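PDB 4ECN: leucine-rich repeat protein from Bacteroides thetaiotaomicron, which is of unknown function but, as an extracellular leucine-rich repeat protein, probably takes part in protein binding. Local coordinates for residues A[211-222]-A[235-246]; A[152-160]-A[172-180]. All coordinates share one frame; numbering follows the deposited sequence.

Interaction 1. Residues A[211-222]-A[235-246]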
# COMPACT_ATOMS: atom_id res chain seq x y z
N LEU A 211 17.47 -31.35 -27.56
CA LEU A 211 17.92 -29.97 -27.33
C LEU A 211 18.15 -29.23 -28.64
O LEU A 211 18.66 -29.84 -29.57
CB LEU A 211 19.22 -29.93 -26.51
CG LEU A 211 19.20 -30.35 -25.05
CD1 LEU A 211 20.59 -30.31 -24.49
CD2 LEU A 211 18.29 -29.45 -24.22
N PRO A 212 17.88 -27.91 -28.75
CA PRO A 212 18.25 -27.21 -30.00
C PRO A 212 19.78 -27.25 -30.21
O PRO A 212 20.53 -27.28 -29.23
CB PRO A 212 17.74 -25.77 -29.78
CG PRO A 212 16.85 -25.82 -28.58
CD PRO A 212 17.28 -26.99 -27.75
N ALA A 213 20.24 -27.29 -31.47
CA ALA A 213 21.68 -27.30 -31.74
C ALA A 213 22.33 -26.05 -31.16
O ALA A 213 21.80 -24.94 -31.28
CB ALA A 213 21.95 -27.41 -33.23
N GLY A 214 23.45 -26.25 -30.48
CA GLY A 214 24.20 -25.18 -29.84
C GLY A 214 25.15 -25.74 -28.82
O GLY A 214 25.28 -26.97 -28.70
N THR A 215 25.81 -24.85 -28.07
CA THR A 215 26.76 -25.24 -27.04
C THR A 215 26.11 -24.96 -25.69
O THR A 215 25.45 -23.93 -25.49
CB THR A 215 28.10 -24.51 -27.23
OG1 THR A 215 28.62 -24.88 -28.52
CG2 THR A 215 29.13 -24.85 -26.15
N TYR A 216 26.25 -25.93 -24.79
CA TYR A 216 25.66 -25.89 -23.47
C TYR A 216 26.63 -26.22 -22.37
O TYR A 216 27.69 -26.77 -22.63
CB TYR A 216 24.52 -26.92 -23.39
CG TYR A 216 23.37 -26.68 -24.34
CD1 TYR A 216 23.47 -27.03 -25.68
CD2 TYR A 216 22.16 -26.19 -23.88
CE1 TYR A 216 22.41 -26.82 -26.56
CE2 TYR A 216 21.09 -25.98 -24.74
CZ TYR A 216 21.22 -26.30 -26.08
OH TYR A 216 20.18 -26.09 -26.93
N GLN A 217 26.18 -25.99 -21.14
CA GLN A 217 26.79 -26.40 -19.88
C GLN A 217 25.69 -26.77 -18.90
O GLN A 217 24.66 -26.07 -18.86
CB GLN A 217 27.68 -25.31 -19.29
CG GLN A 217 29.03 -25.14 -19.94
CD GLN A 217 29.78 -24.08 -19.18
OE1 GLN A 217 29.53 -22.87 -19.34
NE2 GLN A 217 30.65 -24.52 -18.26
N VAL A 218 25.89 -27.84 -18.11
CA VAL A 218 24.95 -28.18 -17.05
C VAL A 218 25.20 -27.13 -15.95
O VAL A 218 26.35 -26.91 -15.57
CB VAL A 218 25.03 -29.65 -16.57
CG1 VAL A 218 24.14 -29.88 -15.35
CG2 VAL A 218 24.61 -30.60 -17.69
N VAL A 219 24.14 -26.41 -15.53
CA VAL A 219 24.27 -25.32 -14.57
C VAL A 219 23.59 -25.67 -13.20
O VAL A 219 23.76 -24.93 -12.22
CB VAL A 219 23.73 -23.98 -15.15
CG1 VAL A 219 24.60 -23.51 -16.31
CG2 VAL A 219 22.26 -24.06 -15.55
N ALA A 220 22.87 -26.80 -13.12
CA ALA A 220 22.23 -27.23 -11.88
C ALA A 220 21.67 -28.65 -11.98
O ALA A 220 21.31 -29.10 -13.07
CB ALA A 220 21.11 -26.28 -11.49
N TYR A 221 21.56 -29.34 -10.84
CA TYR A 221 20.94 -30.67 -10.79
C TYR A 221 20.32 -30.95 -9.41
O TYR A 221 20.71 -30.35 -8.40
CB TYR A 221 21.94 -31.81 -11.15
CG TYR A 221 23.02 -32.02 -10.12
CD1 TYR A 221 22.82 -32.87 -9.03
CD2 TYR A 221 24.23 -31.32 -10.19
CE1 TYR A 221 23.78 -33.01 -8.03
CE2 TYR A 221 25.20 -31.46 -9.20
CZ TYR A 221 24.98 -32.32 -8.13
OH TYR A 221 25.95 -32.49 -7.17
N THR A 222 19.37 -31.89 -9.41
CA THR A 222 18.73 -32.46 -8.23
C THR A 222 18.77 -33.97 -8.42
O THR A 222 18.26 -34.47 -9.43
CB THR A 222 17.33 -31.89 -8.00
OG1 THR A 222 17.41 -30.47 -7.90
CG2 THR A 222 16.70 -32.42 -6.74
N GLU A 235 20.28 -34.20 -3.07
CA GLU A 235 20.94 -32.89 -3.04
C GLU A 235 20.51 -32.03 -4.23
O GLU A 235 20.03 -32.55 -5.24
CB GLU A 235 22.48 -33.01 -3.02
CG GLU A 235 23.10 -33.40 -4.36
CD GLU A 235 24.61 -33.38 -4.42
OE1 GLU A 235 25.23 -32.60 -3.66
OE2 GLU A 235 25.17 -34.10 -5.27
N THR A 236 20.75 -30.73 -4.13
CA THR A 236 20.50 -29.77 -5.19
C THR A 236 21.73 -28.90 -5.24
O THR A 236 22.16 -28.39 -4.20
CB THR A 236 19.17 -29.00 -4.99
OG1 THR A 236 18.09 -29.91 -4.84
CG2 THR A 236 18.84 -28.11 -6.16
N GLN A 237 22.35 -28.79 -6.41
CA GLN A 237 23.55 -27.98 -6.52
C GLN A 237 23.54 -27.11 -7.75
O GLN A 237 23.05 -27.52 -8.80
CB GLN A 237 24.81 -28.86 -6.56
CG GLN A 237 25.06 -29.77 -5.36
CD GLN A 237 25.37 -29.09 -4.05
OE1 GLN A 237 25.89 -27.98 -3.99
NE2 GLN A 237 25.12 -29.81 -2.97
N SER A 238 24.12 -25.90 -7.62
CA SER A 238 24.42 -25.01 -8.73
C SER A 238 25.83 -25.34 -9.16
O SER A 238 26.74 -25.37 -8.32
CB SER A 238 24.24 -23.54 -8.37
OG SER A 238 24.29 -22.74 -9.54
N VAL A 239 25.98 -25.74 -10.42
CA VAL A 239 27.27 -26.18 -10.94
C VAL A 239 27.56 -25.52 -12.30
O VAL A 239 26.80 -24.68 -12.78
CB VAL A 239 27.30 -27.74 -11.06
CG1 VAL A 239 27.32 -28.41 -9.68
CG2 VAL A 239 26.16 -28.28 -11.92
N ARG A 240 28.70 -25.93 -12.89
CA ARG A 240 29.21 -25.58 -14.22
C ARG A 240 29.88 -26.83 -14.78
O ARG A 240 31.07 -27.06 -14.56
CB ARG A 240 30.15 -24.36 -14.20
CG ARG A 240 29.46 -23.00 -14.07
CD ARG A 240 28.59 -22.68 -15.29
NE ARG A 240 28.08 -21.30 -15.27
CZ ARG A 240 27.01 -20.90 -14.59
NH1 ARG A 240 26.35 -21.76 -13.81
NH2 ARG A 240 26.61 -19.64 -14.65
N GLY A 241 29.08 -27.67 -15.40
CA GLY A 241 29.54 -28.89 -16.03
C GLY A 241 30.33 -28.56 -17.27
O GLY A 241 30.20 -27.47 -17.83
N GLU A 242 31.19 -29.49 -17.69
CA GLU A 242 32.04 -29.34 -18.87
C GLU A 242 31.16 -29.14 -20.11
O GLU A 242 30.14 -29.82 -20.27
CB GLU A 242 32.96 -30.55 -19.02
CG GLU A 242 34.09 -30.55 -18.00
CD GLU A 242 35.11 -29.45 -18.22
OE1 GLU A 242 35.83 -29.50 -19.25
OE2 GLU A 242 35.19 -28.54 -17.37
N SER A 243 31.53 -28.15 -20.93
CA SER A 243 30.82 -27.71 -22.13
C SER A 243 30.65 -28.83 -23.14
O SER A 243 31.59 -29.58 -23.40
CB SER A 243 31.55 -26.55 -22.79
OG SER A 243 32.22 -25.77 -21.82
N PHE A 244 29.44 -28.98 -23.65
CA PHE A 244 29.12 -29.97 -24.66
C PHE A 244 28.44 -29.25 -25.80
O PHE A 244 27.90 -28.16 -25.61
CB PHE A 244 28.29 -31.11 -24.10
CG PHE A 244 26.92 -30.76 -23.55
CD1 PHE A 244 26.77 -30.38 -22.22
CD2 PHE A 244 25.78 -30.90 -24.33
CE1 PHE A 244 25.50 -30.12 -21.70
CE2 PHE A 244 24.51 -30.64 -23.80
CZ PHE A 244 24.38 -30.27 -22.49
N THR A 245 28.48 -29.84 -27.00
CA THR A 245 27.89 -29.19 -28.16
C THR A 245 26.87 -30.15 -28.80
O THR A 245 27.16 -31.34 -28.94
CB THR A 245 29.01 -28.76 -29.12
OG1 THR A 245 30.02 -28.03 -28.38
CG2 THR A 245 28.51 -27.93 -30.30
N VAL A 246 25.69 -29.62 -29.18
CA VAL A 246 24.62 -30.36 -29.85
C VAL A 246 24.67 -30.03 -31.34
O VAL A 246 24.72 -28.85 -31.72
CB VAL A 246 23.23 -30.05 -29.24
CG1 VAL A 246 22.12 -30.76 -30.00
CG2 VAL A 246 23.18 -30.41 -27.76
O HOH W 1 27.88 -29.87 -18.84
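The phenol of Y221 reaches to E235 on the neighbouring strand and gives its OH to OE2 at 2.6 Å, coming from above the carboxylate plane. CG of Y221 sits between the backbone N and the carbonyl carbon (chi1 69°), which swings the ring over that strand, where CG1 of V239 meets it at its edge and CB of Q237 comes in obliquely. E235 OE1 takes NE2 of Q237, while Y150 OH and the backbone N atoms of L261 and K262 bind the same carboxylate. On the face of T222 and T236 the two OG1 atoms are hydrogen-bonded at 3.2 Å, and T236 OG1 also meets K272.

The backbone pairs in two antiparallel runs, A220 to T222 with T236 to S238 and G214 to Y216 with F244 to V246, the register shifting by two between. Over the gap, G241 N binds V218 O at 2.8 Å, NE2 of Q217 reaches G241 O at 3.0 Å, and a water bridges V218 N to E242 O. The guanidinium of R240 lays one face on CG1 of V219, and its NH1 forms a salt bridge with E307.

Beyond the gap the side chains on the face of Y216 and F244 are mostly apolar. CB of Y216 sits over a face of the F244 ring, 3.8 Å from its centroid; the two rings are nearly parallel (15°) but slid apart and scarcely overlap. CD1 of L211 meets F244 at the ring edge, and CG2 of V246 lies beside CE1 of Y216. Y216 OH is bonded to P212 O.

V219 and A220 both face T161, a classic beta bulge, in a strand whose edge is shared by a hairpin partner and a short returning strand, within a DUF4458 domain of the transthyretin clan.

Interaction 2. Residues A[152-160]-A[172-180]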
# COMPACT_ATOMS: atom_id res chain seq x y z
N PHE A 152 27.18 -42.15 -4.18
CA PHE A 152 26.96 -41.92 -5.62
C PHE A 152 26.06 -43.04 -6.16
O PHE A 152 25.03 -42.78 -6.77
CB PHE A 152 28.28 -41.83 -6.41
CG PHE A 152 28.11 -41.42 -7.86
CD1 PHE A 152 27.64 -42.32 -8.81
CD2 PHE A 152 28.47 -40.14 -8.28
CE1 PHE A 152 27.50 -41.95 -10.15
CE2 PHE A 152 28.32 -39.77 -9.62
CZ PHE A 152 27.85 -40.67 -10.54
N SER A 153 26.45 -44.29 -5.88
CA SER A 153 25.61 -45.46 -6.14
C SER A 153 24.32 -45.25 -5.35
O SER A 153 24.39 -44.60 -4.31
CB SER A 153 26.35 -46.73 -5.75
OG SER A 153 26.93 -46.63 -4.46
N ASN A 154 23.17 -45.66 -5.86
CA ASN A 154 21.84 -45.49 -5.25
C ASN A 154 21.27 -44.02 -5.54
O ASN A 154 20.28 -43.60 -4.91
CB ASN A 154 21.71 -45.91 -3.73
CG ASN A 154 22.17 -45.02 -2.57
OD1 ASN A 154 22.25 -43.77 -2.66
ND2 ASN A 154 22.38 -45.66 -1.41
N ILE A 155 21.81 -43.34 -6.58
CA ILE A 155 21.20 -42.18 -7.25
C ILE A 155 20.27 -42.84 -8.27
O ILE A 155 20.77 -43.56 -9.14
CB ILE A 155 22.22 -41.16 -7.88
CG1 ILE A 155 22.96 -40.33 -6.85
CG2 ILE A 155 21.53 -40.25 -8.90
CD1 ILE A 155 24.15 -39.50 -7.45
N ARG A 156 18.95 -42.69 -8.16
CA ARG A 156 18.06 -43.39 -9.09
C ARG A 156 17.54 -42.48 -10.23
O ARG A 156 17.35 -42.96 -11.35
CB ARG A 156 16.87 -43.99 -8.33
CG ARG A 156 17.30 -44.99 -7.26
CD ARG A 156 17.52 -46.39 -7.79
NE ARG A 156 18.09 -47.25 -6.74
CZ ARG A 156 19.37 -47.58 -6.66
NH1 ARG A 156 20.23 -47.17 -7.58
NH2 ARG A 156 19.80 -48.35 -5.67
N TYR A 157 17.30 -41.19 -9.92
CA TYR A 157 16.79 -40.17 -10.84
C TYR A 157 17.54 -38.85 -10.68
O TYR A 157 18.04 -38.54 -9.59
CB TYR A 157 15.28 -39.95 -10.62
CG TYR A 157 14.46 -41.16 -11.00
CD1 TYR A 157 14.07 -41.38 -12.31
CD2 TYR A 157 14.11 -42.11 -10.04
CE1 TYR A 157 13.35 -42.53 -12.67
CE2 TYR A 157 13.39 -43.26 -10.38
CZ TYR A 157 13.01 -43.46 -11.70
OH TYR A 157 12.28 -44.58 -12.03
N VAL A 158 17.60 -38.06 -11.77
CA VAL A 158 18.26 -36.76 -11.74
C VAL A 158 17.42 -35.72 -12.54
O VAL A 158 16.65 -36.08 -13.44
CB VAL A 158 19.71 -36.86 -12.27
CG1 VAL A 158 19.77 -36.96 -13.79
CG2 VAL A 158 20.56 -35.69 -11.78
N ASP A 159 17.57 -34.44 -12.17
CA ASP A 159 17.00 -33.25 -12.83
C ASP A 159 18.14 -32.42 -13.30
O ASP A 159 18.93 -32.02 -12.45
CB ASP A 159 16.07 -32.43 -11.90
CG ASP A 159 14.75 -33.06 -11.50
OD1 ASP A 159 14.17 -33.79 -12.31
OD2 ASP A 159 14.26 -32.73 -10.41
N VAL A 160 18.30 -32.19 -14.61
CA VAL A 160 19.43 -31.33 -14.94
C VAL A 160 18.91 -30.10 -15.70
O VAL A 160 17.94 -30.16 -16.47
CB VAL A 160 20.63 -32.00 -15.68
CG1 VAL A 160 21.02 -33.32 -15.02
CG2 VAL A 160 20.40 -32.17 -17.17
N GLU A 172 15.00 -27.15 -18.57
CA GLU A 172 14.98 -28.10 -17.46
C GLU A 172 14.57 -29.50 -17.99
O GLU A 172 13.59 -29.64 -18.73
CB GLU A 172 14.04 -27.61 -16.34
CG GLU A 172 14.13 -28.44 -15.06
CD GLU A 172 15.37 -28.28 -14.20
OE1 GLU A 172 15.87 -27.14 -14.09
OE2 GLU A 172 15.79 -29.28 -13.57
N LEU A 173 15.37 -30.52 -17.64
CA LEU A 173 15.21 -31.93 -18.03
C LEU A 173 14.90 -32.71 -16.76
O LEU A 173 15.80 -33.02 -15.97
CB LEU A 173 16.48 -32.42 -18.77
CG LEU A 173 16.92 -31.53 -19.93
CD1 LEU A 173 18.37 -31.76 -20.30
CD2 LEU A 173 16.01 -31.64 -21.12
N LYS A 174 13.60 -32.96 -16.53
CA LYS A 174 13.13 -33.49 -15.26
C LYS A 174 12.95 -35.01 -15.25
O LYS A 174 12.60 -35.62 -16.27
CB LYS A 174 11.82 -32.81 -14.86
CG LYS A 174 12.02 -31.37 -14.38
CD LYS A 174 10.73 -30.69 -13.89
CE LYS A 174 10.91 -29.25 -13.42
NZ LYS A 174 11.73 -29.15 -12.17
N GLY A 175 13.21 -35.58 -14.07
CA GLY A 175 13.08 -36.98 -13.71
C GLY A 175 13.70 -38.00 -14.64
O GLY A 175 13.06 -39.01 -14.93
N MSE A 176 14.95 -37.77 -15.09
CA MSE A 176 15.64 -38.72 -15.97
C MSE A 176 16.15 -39.92 -15.16
O MSE A 176 16.72 -39.70 -14.08
CB MSE A 176 16.79 -38.05 -16.72
CG MSE A 176 16.34 -36.96 -17.72
SE MSE A 176 17.85 -36.12 -18.64
CE MSE A 176 18.81 -35.46 -17.09
N LYS A 177 15.93 -41.17 -15.67
CA LYS A 177 16.37 -42.38 -14.96
C LYS A 177 17.87 -42.61 -15.18
O LYS A 177 18.35 -42.73 -16.31
CB LYS A 177 15.58 -43.63 -15.37
CG LYS A 177 15.83 -44.82 -14.44
CD LYS A 177 15.27 -46.13 -14.97
CE LYS A 177 15.80 -47.34 -14.22
NZ LYS A 177 17.26 -47.56 -14.44
N VAL A 178 18.59 -42.68 -14.06
CA VAL A 178 20.03 -42.88 -13.97
C VAL A 178 20.29 -44.39 -13.96
O VAL A 178 19.85 -45.09 -13.04
CB VAL A 178 20.59 -42.15 -12.70
CG1 VAL A 178 22.07 -42.40 -12.53
CG2 VAL A 178 20.30 -40.65 -12.73
N THR A 179 20.99 -44.89 -14.99
CA THR A 179 21.36 -46.31 -15.14
C THR A 179 22.83 -46.47 -14.67
O THR A 179 23.77 -46.11 -15.39
CB THR A 179 21.09 -46.74 -16.59
OG1 THR A 179 19.69 -46.61 -16.85
CG2 THR A 179 21.52 -48.16 -16.87
N TYR A 180 23.01 -46.99 -13.44
CA TYR A 180 24.32 -47.18 -12.82
C TYR A 180 24.77 -48.63 -12.98
O TYR A 180 24.20 -49.52 -12.34
CB TYR A 180 24.30 -46.76 -11.32
CG TYR A 180 25.61 -47.00 -10.59
CD1 TYR A 180 26.74 -46.23 -10.87
CD2 TYR A 180 25.73 -48.01 -9.64
CE1 TYR A 180 27.96 -46.48 -10.24
CE2 TYR A 180 26.94 -48.26 -9.00
CZ TYR A 180 28.05 -47.48 -9.29
OH TYR A 180 29.24 -47.72 -8.64
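The terminal CE of selenomethionine M176 lies against V160, 3.7 Å from CG2 and equally close to CG1, and also touches CG1 of V158. With the chain extended through chi2 (180°) and bent only at chi3, M176 runs out along the sheet face that carries both valines. CD1 of L173 packs on CG2 of V160 at 3.8 Å. CG2 of V178 touches both CB of V158 and CG2 of I155, which lie roughly at right angles as seen from it. F135 of strand 130-139 touches V160 and L173, and C205 of strand 202-212 touches V158.

At the far end CA of S153 lies over one face of the Y180 ring, toward its rim, with CB 3.6 Å from CE2, where F152 to I155 make a type II turn.

These residues belong to a beta hairpin of the DUF4458 domain, strands 157-164 and 170-179. V158 pairs with M176 and V160 with L173, both as hydrogen-bonded antiparallel pairs, so one extra residue on the second strand is accommodated by a beta bulge. A second bulge, at R156 and Y157, faces Y224.

The carboxylate of D159 serves the first bulge, where the chain turns a corner at G175: OD1 receives G175 N at 2.7 Å, almost straight (172°) and nearly in line with its own C-O bond. OD2 is bound by Y224 OH. On the face of Y157 and K177, CB of K177 rests 3.7 Å from CE1 of the tyrosine, whose ring also makes a cation-pi contact with R231. Nearby, R156 O accepts V178 N from above its carbonyl plane.

Overall arrangement
Interactions 1 and 2 lie side by side in one sheet, their centres about 14 Å apart, because strand 214-227 of the first neighbours strand 157-164 of the second. T222 O and D159 N, 2.8 Å apart, probably form a hydrogen bond joining them. Both are partly buried: Y221, E235 and F244 lie inside in interaction 1, with R240 and T245 exposed, against V158, V160 and M176 inside in interaction 2, with K174 and K177 exposed. Interaction 2 is mainly aliphatic, its buried polar side concentrated on D159; interaction 1 has a slid-apart Y216-F244 pair at one end and polar groups round E235 at the other, and also meets K272 and E307 of the leucine-rich repeat family region.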